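Local structure of pyocin-S2 (Pseudomonas aeruginosa, 4QKO) at residues D39-R42 with G43-F46; G73-A76 with V77-D80; V86-S89 with E90-G93. The protein kills sensitive bacteria by breaking down chromosomal DNA, the present chain being its C-terminal HNH nuclease domain in complex with the immunity protein. All coordinates share one frame; numbering follows the deposited sequence.

Three local contacts follow one another in series along this nuclease domain, each between adjoining segments, with none nested or crossed. Interaction 1 comes first and closes the turn by which helix 35-41 passes into strand 45-46, the partner of strand 8-9. After helix 49-62 the chain enters helix 72-78, most of which, with the two residues after it, makes up interaction 2 and packs between that earlier helix and the immunity protein. Interaction 3 folds the loop leading to strand 99-102 against helix 123-130, again beside the immunity protein. The centres of interactions 2 and 3 are about 18 Å apart, whereas interactions 1 and 3 lie about 30 Å apart on opposite sides of the chain's centre.

Interaction 1. Residues D39-R42 with G43-F46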
loop_
_atom_site.group_PDB
_atom_site.type_symbol
_atom_site.label_atom_id
_atom_site.label_comp_id
_atom_site.label_asym_id
_atom_site.label_seq_id
_atom_site.Cartn_x
_atom_site.Cartn_y
_atom_site.Cartn_z
ATOM N N ASP B 39 -16.282 6.214 12.393
ATOM C CA ASP B 39 -17.000 7.454 12.623
ATOM C C ASP B 39 -17.048 8.314 11.379
ATOM O O ASP B 39 -18.109 8.817 10.982
ATOM C CB ASP B 39 -16.324 8.310 13.690
ATOM C CG ASP B 39 -16.436 7.771 15.141
ATOM O OD1 ASP B 39 -17.302 6.900 15.425
ATOM O OD2 ASP B 39 -15.600 8.239 15.999
ATOM N N LYS B 40 -15.888 8.570 10.774
ATOM C CA LYS B 40 -15.817 9.465 9.609
ATOM C C LYS B 40 -16.734 8.973 8.476
ATOM O O LYS B 40 -17.364 9.762 7.748
ATOM C CB LYS B 40 -14.358 9.596 9.196
ATOM C CG LYS B 40 -14.041 10.449 8.010
ATOM C CD LYS B 40 -14.422 11.908 8.186
ATOM C CE LYS B 40 -13.632 12.625 9.286
ATOM N NZ LYS B 40 -13.925 14.111 9.268
ATOM N N LEU B 41 -16.818 7.665 8.305
ATOM C CA LEU B 41 -17.591 7.081 7.272
ATOM C C LEU B 41 -19.058 6.818 7.589
ATOM O O LEU B 41 -19.758 6.489 6.669
ATOM C CB LEU B 41 -16.979 5.766 6.765
ATOM C CG LEU B 41 -15.576 5.924 6.204
ATOM C CD1 LEU B 41 -15.124 4.540 5.848
ATOM C CD2 LEU B 41 -15.386 6.862 5.023
ATOM N N ARG B 42 -19.470 6.915 8.841
ATOM C CA ARG B 42 -20.778 6.451 9.306
ATOM C C ARG B 42 -21.888 7.156 8.527
ATOM O O ARG B 42 -21.851 8.370 8.388
ATOM C CB ARG B 42 -20.898 6.675 10.833
ATOM C CG ARG B 42 -22.247 6.196 11.382
ATOM C CD ARG B 42 -22.285 6.099 12.880
ATOM N NE ARG B 42 -21.244 5.241 13.342
ATOM C CZ ARG B 42 -20.183 5.610 14.031
ATOM N NH1 ARG B 42 -20.001 6.889 14.362
ATOM N NH2 ARG B 42 -19.260 4.674 14.346
ATOM N N GLY B 43 -22.798 6.389 7.922
ATOM C CA GLY B 43 -23.921 6.980 7.184
ATOM C C GLY B 43 -23.604 7.313 5.731
ATOM O O GLY B 43 -24.522 7.559 4.945
ATOM N N LYS B 44 -22.333 7.318 5.325
ATOM C CA LYS B 44 -22.025 7.461 3.906
ATOM C C LYS B 44 -22.510 6.281 3.048
ATOM O O LYS B 44 -22.515 5.163 3.496
ATOM C CB LYS B 44 -20.544 7.703 3.690
ATOM C CG LYS B 44 -20.131 9.032 4.292
ATOM C CD LYS B 44 -18.739 9.375 3.880
ATOM C CE LYS B 44 -18.304 10.675 4.556
ATOM N NZ LYS B 44 -17.388 11.406 3.653
ATOM N N THR B 45 -22.987 6.570 1.832
ATOM C CA THR B 45 -23.432 5.537 0.921
ATOM C C THR B 45 -22.394 5.331 -0.156
ATOM O O THR B 45 -21.686 6.265 -0.536
ATOM C CB THR B 45 -24.798 5.890 0.283
ATOM O OG1 THR B 45 -24.634 7.011 -0.547
ATOM C CG2 THR B 45 -25.789 6.267 1.298
ATOM N N PHE B 46 -22.256 4.072 -0.580
ATOM C CA PHE B 46 -21.296 3.659 -1.592
ATOM C C PHE B 46 -22.020 2.968 -2.727
ATOM O O PHE B 46 -22.873 2.145 -2.474
ATOM C CB PHE B 46 -20.268 2.710 -0.990
ATOM C CG PHE B 46 -19.676 3.236 0.245
ATOM C CD1 PHE B 46 -18.880 4.368 0.195
ATOM C CD2 PHE B 46 -19.977 2.652 1.449
ATOM C CE1 PHE B 46 -18.355 4.904 1.347
ATOM C CE2 PHE B 46 -19.497 3.187 2.622
ATOM C CZ PHE B 46 -18.690 4.321 2.556
#
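A type II beta turn from Leu41 to Lys44 is closed by the amide of Lys44, whose N donates to Leu41 O at 3.0 Å with an N-H...O angle of 154°. Gly43 takes the third position with a positive phi of 87°, the place where turns of this type commonly use glycine. The side chain of Lys44 doubles back across the helix end. With CG anti to its own carbonyl carbon (chi1 -65°), the chain starts beside Leu41 O, 3.3 Å from Lys44 CB, and runs on until its aliphatic end touches Lys40 O, 3.5 Å from Lys44 CE. NZ lies a little beyond, too far from that oxygen for a hydrogen bond, though its charge may be mildly favourable near the helix end. The turn delivers the chain from helix 35-41 into strand 45-46, which pairs antiparallel with strand 8-9, while Leu41 and Phe46 both pack on Phe52 of helix 49-62. At the helix end Arg42 reaches back to Asp39 in a salt bridge, presenting its guanidinium end-on and in plane. Both of its terminal nitrogens share Asp39 OD1, NH1 at 2.9 Å and NH2 at 3.2 Å, and NH2 is also bound to Gly12 O.

Interaction 2. Residues G73-A76 with V77-D80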
loop_
_atom_site.group_PDB
_atom_site.type_symbol
_atom_site.label_atom_id
_atom_site.label_comp_id
_atom_site.label_asym_id
_atom_site.label_seq_id
_atom_site.Cartn_x
_atom_site.Cartn_y
_atom_site.Cartn_z
ATOM N N GLY B 73 5.632 8.255 0.914
ATOM C CA GLY B 73 5.342 7.428 -0.237
ATOM C C GLY B 73 3.984 6.792 -0.101
ATOM O O GLY B 73 3.196 6.733 -1.046
ATOM N N SER B 74 3.709 6.228 1.059
ATOM C CA SER B 74 2.440 5.562 1.250
ATOM C C SER B 74 1.251 6.545 1.234
ATOM O O SER B 74 0.180 6.246 0.684
ATOM C CB SER B 74 2.477 4.836 2.582
ATOM O OG SER B 74 3.262 3.652 2.532
ATOM N N LEU B 75 1.418 7.704 1.835
ATOM C CA LEU B 75 0.328 8.646 1.862
ATOM C C LEU B 75 -0.000 9.148 0.469
ATOM O O LEU B 75 -1.168 9.456 0.150
ATOM C CB LEU B 75 0.650 9.764 2.789
ATOM C CG LEU B 75 0.732 9.405 4.257
ATOM C CD1 LEU B 75 1.371 10.494 5.050
ATOM C CD2 LEU B 75 -0.693 9.074 4.713
ATOM N N ALA B 76 1.000 9.237 -0.371
ATOM C CA ALA B 76 0.793 9.704 -1.732
ATOM C C ALA B 76 -0.143 8.749 -2.466
ATOM O O ALA B 76 -1.012 9.189 -3.233
ATOM C CB ALA B 76 2.136 9.871 -2.448
ATOM N N VAL B 77 -0.100 7.468 -2.106
ATOM C CA VAL B 77 -0.963 6.457 -2.677
ATOM C C VAL B 77 -2.354 6.534 -2.006
ATOM O O VAL B 77 -3.376 6.506 -2.708
ATOM C CB VAL B 77 -0.334 5.046 -2.500
ATOM C CG1 VAL B 77 -1.369 3.968 -2.717
ATOM C CG2 VAL B 77 0.828 4.890 -3.475
ATOM N N MET B 78 -2.377 6.710 -0.687
ATOM C CA MET B 78 -3.612 6.607 0.060
ATOM C C MET B 78 -4.522 7.825 -0.154
ATOM O O MET B 78 -5.755 7.700 -0.191
ATOM C CB MET B 78 -3.292 6.413 1.548
ATOM C CG MET B 78 -2.747 5.016 1.836
ATOM S SD MET B 78 -1.615 5.045 3.256
ATOM C CE MET B 78 -2.918 5.124 4.410
ATOM N N ARG B 79 -3.892 8.981 -0.331
ATOM C CA ARG B 79 -4.643 10.218 -0.610
ATOM C C ARG B 79 -5.420 10.129 -1.859
ATOM O O ARG B 79 -6.411 10.859 -1.997
ATOM C CB ARG B 79 -3.696 11.384 -0.821
ATOM C CG ARG B 79 -3.300 11.973 0.455
ATOM C CD ARG B 79 -2.346 13.125 0.179
ATOM N NE ARG B 79 -1.636 13.292 1.432
ATOM C CZ ARG B 79 -0.331 13.186 1.628
ATOM N NH1 ARG B 79 0.525 12.977 0.619
ATOM N NH2 ARG B 79 0.112 13.329 2.871
ATOM N N ASP B 80 -4.986 9.241 -2.754
ATOM C CA ASP B 80 -5.562 9.044 -4.088
ATOM C C ASP B 80 -6.588 7.893 -4.068
ATOM O O ASP B 80 -7.130 7.497 -5.125
ATOM C CB ASP B 80 -4.380 8.747 -5.044
ATOM C CG ASP B 80 -4.767 8.665 -6.548
ATOM O OD1 ASP B 80 -5.484 9.570 -7.066
ATOM O OD2 ASP B 80 -4.260 7.715 -7.243
#
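Val77 lies in the C-terminal part of helix 72-78, bound to the turn before it by helical backbone bonds. Its amide N makes a weak hydrogen bond to Ser74 O, three residues back, and its CB rests 3.4 Å from that same oxygen. The isopropyl group belongs to the face of the helix turned to the immunity protein, where it packs on His34 of that chain, flanked by Ser74 on Tyr55 and Ala76 on Tyr21 of the same partner.

Met78 follows with the regular helical bond: its N donates to Ser74 O at 2.9 Å, in the carbonyl plane. Because CG sits beside the backbone N (chi1 -72°), the thioether runs back along the helix, and SD comes to lie 3.4 Å from Ser74 O and within apolar contact of Leu75 CD2. This side faces inward, where Met78 packs on Trp57, Val60 and Ala61 of helix 49-62, and Leu75 joins it on Ala61. The short helix is therefore wedged between the domain's own helix 49-62 and the bound inhibitor.

Arg79 donates from its N to Leu75 O, a nearly straight bond at 164°. With CG beside the backbone N, the chain runs back past that oxygen, extended from CG to NE, and carries the guanidinium over the base of Leu75, so that Leu75 CB lies over one face, 3.5 Å above the plane and offset toward the rim. Leu75 CD1 adds a further touch against Arg79 NH2.

Asp80 finishes the segment with its carboxylate leading away from the helix: OD2 forms a salt bridge to Lys25 of the immunity protein, while CB remains 3.8 Å from Ala76 O.

Interaction 3. Residues V86-S89 with E90-G93; sequences VRES and EQAG
The carboxylate of Glu88 and the side-chain amide of Gln91 slant across each other, their planes 49° apart, neither lying flat over the other. Glu88 OE2 comes within 3.5 Å of Gln91 OE1, an approach of two acceptors that offers no bond of its own. Both groups have partners on the immunity protein, which probably accounts for their closeness: OE2 makes a salt bridge to Lys42 and takes a hydrogen bond from Ser51 N of that chain, and Gln91 NE2 pairs with Ser51 OG of the same chain.

The backbone beneath them forms a short 3-10 turn in the loop that precedes strand 99-102 of the HNH (His-Me finger) nuclease fold. Glu90 N donates to Arg87 O at 2.8 Å and Gln91 N to Glu88 O at 3.2 Å, both donors standing well above the carbonyl planes. Glu88 N, at the start of the turn, is held by Asp52 of the immunity protein, and Arg87 packs on its Tyr56. These contacts of Arg87, Glu88 and Gln91 are consistent with inhibition from an exosite, as in the related colicin DNase complexes.

On the inner side Val86 packs against the turn, its side chain about 14 Å from the bound magnesium ion. Its CG2 meets Gln91 CG at 3.7 Å and Glu90 CB at 3.9 Å. Val86 and Ala92 also pack on Pro123 at the start of helix 123-130, which carries the metal-binding His126, and Glu90 OE1 is hydrogen-bonded to Thr122 OG1 just before it. Beyond CG the Gln91 chain runs straight, extending its amide back over the turn, where NE2 gives Val86 O a weak but nearly linear hydrogen bond, 3.3 Å long.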
loop_
_atom_site.group_PDB
_atom_site.type_symbol
_atom_site.label_atom_id
_atom_site.label_comp_id
_atom_site.label_asym_id
_atom_site.label_seq_id
_atom_site.Cartn_x
_atom_site.Cartn_y
_atom_site.Cartn_z
ATOM N N VAL B 86 2.108 -3.470 1.378
ATOM C CA VAL B 86 2.633 -4.153 2.548
ATOM C C VAL B 86 4.151 -4.351 2.453
ATOM O O VAL B 86 4.811 -4.143 1.419
ATOM C CB VAL B 86 1.929 -5.492 2.867
ATOM C CG1 VAL B 86 0.438 -5.232 3.013
ATOM C CG2 VAL B 86 2.170 -6.506 1.746
ATOM N N ARG B 87 4.694 -4.692 3.570
ATOM C CA ARG B 87 6.107 -5.071 3.663
ATOM C C ARG B 87 6.364 -6.254 2.776
ATOM O O ARG B 87 5.491 -7.104 2.582
ATOM C CB ARG B 87 6.485 -5.402 5.093
ATOM C CG ARG B 87 6.577 -4.200 6.005
ATOM C CD ARG B 87 6.643 -4.661 7.455
ATOM N NE ARG B 87 6.743 -3.496 8.348
ATOM C CZ ARG B 87 7.861 -2.824 8.583
ATOM N NH1 ARG B 87 9.042 -3.197 8.086
ATOM N NH2 ARG B 87 7.800 -1.743 9.354
ATOM N N GLU B 88 7.567 -6.321 2.225
ATOM C CA GLU B 88 7.966 -7.417 1.385
ATOM C C GLU B 88 7.671 -8.758 2.043
ATOM O O GLU B 88 7.201 -9.669 1.362
ATOM C CB GLU B 88 9.463 -7.281 1.043
ATOM C CG GLU B 88 9.699 -6.252 -0.084
ATOM C CD GLU B 88 9.557 -6.848 -1.491
ATOM O OE1 GLU B 88 9.690 -8.094 -1.641
ATOM O OE2 GLU B 88 9.317 -6.093 -2.465
ATOM N N SER B 89 7.882 -8.842 3.351
ATOM C CA SER B 89 7.635 -10.125 4.100
ATOM C C SER B 89 6.191 -10.578 4.140
ATOM O O SER B 89 5.871 -11.732 4.535
ATOM C CB SER B 89 8.280 -10.033 5.499
ATOM O OG SER B 89 7.696 -9.024 6.283
ATOM N N GLU B 90 5.278 -9.692 3.717
ATOM C CA GLU B 90 3.843 -9.924 3.788
ATOM C C GLU B 90 3.157 -9.975 2.428
ATOM O O GLU B 90 1.902 -10.055 2.334
ATOM C CB GLU B 90 3.215 -8.835 4.679
ATOM C CG GLU B 90 3.617 -8.935 6.136
ATOM C CD GLU B 90 3.179 -10.259 6.805
ATOM O OE1 GLU B 90 2.054 -10.768 6.536
ATOM O OE2 GLU B 90 3.916 -10.786 7.678
ATOM N N GLN B 91 3.958 -9.857 1.372
ATOM C CA GLN B 91 3.502 -9.985 -0.007
ATOM C C GLN B 91 3.327 -11.515 -0.302
ATOM O O GLN B 91 4.023 -12.377 0.262
ATOM C CB GLN B 91 4.497 -9.358 -0.983
ATOM C CG GLN B 91 4.699 -7.845 -0.633
ATOM C CD GLN B 91 5.596 -7.081 -1.562
ATOM O OE1 GLN B 91 6.121 -7.630 -2.489
ATOM N NE2 GLN B 91 5.815 -5.810 -1.276
ATOM N N ALA B 92 2.351 -11.832 -1.103
ATOM C CA ALA B 92 2.070 -13.230 -1.393
ATOM C C ALA B 92 1.777 -13.141 -2.843
ATOM O O ALA B 92 0.664 -12.761 -3.226
ATOM C CB ALA B 92 0.910 -13.721 -0.590
ATOM N N GLY B 93 2.905 -13.247 -3.574
ATOM C CA GLY B 93 2.989 -13.264 -5.016
ATOM C C GLY B 93 2.622 -11.936 -5.612
ATOM O O GLY B 93 3.323 -10.921 -5.357
#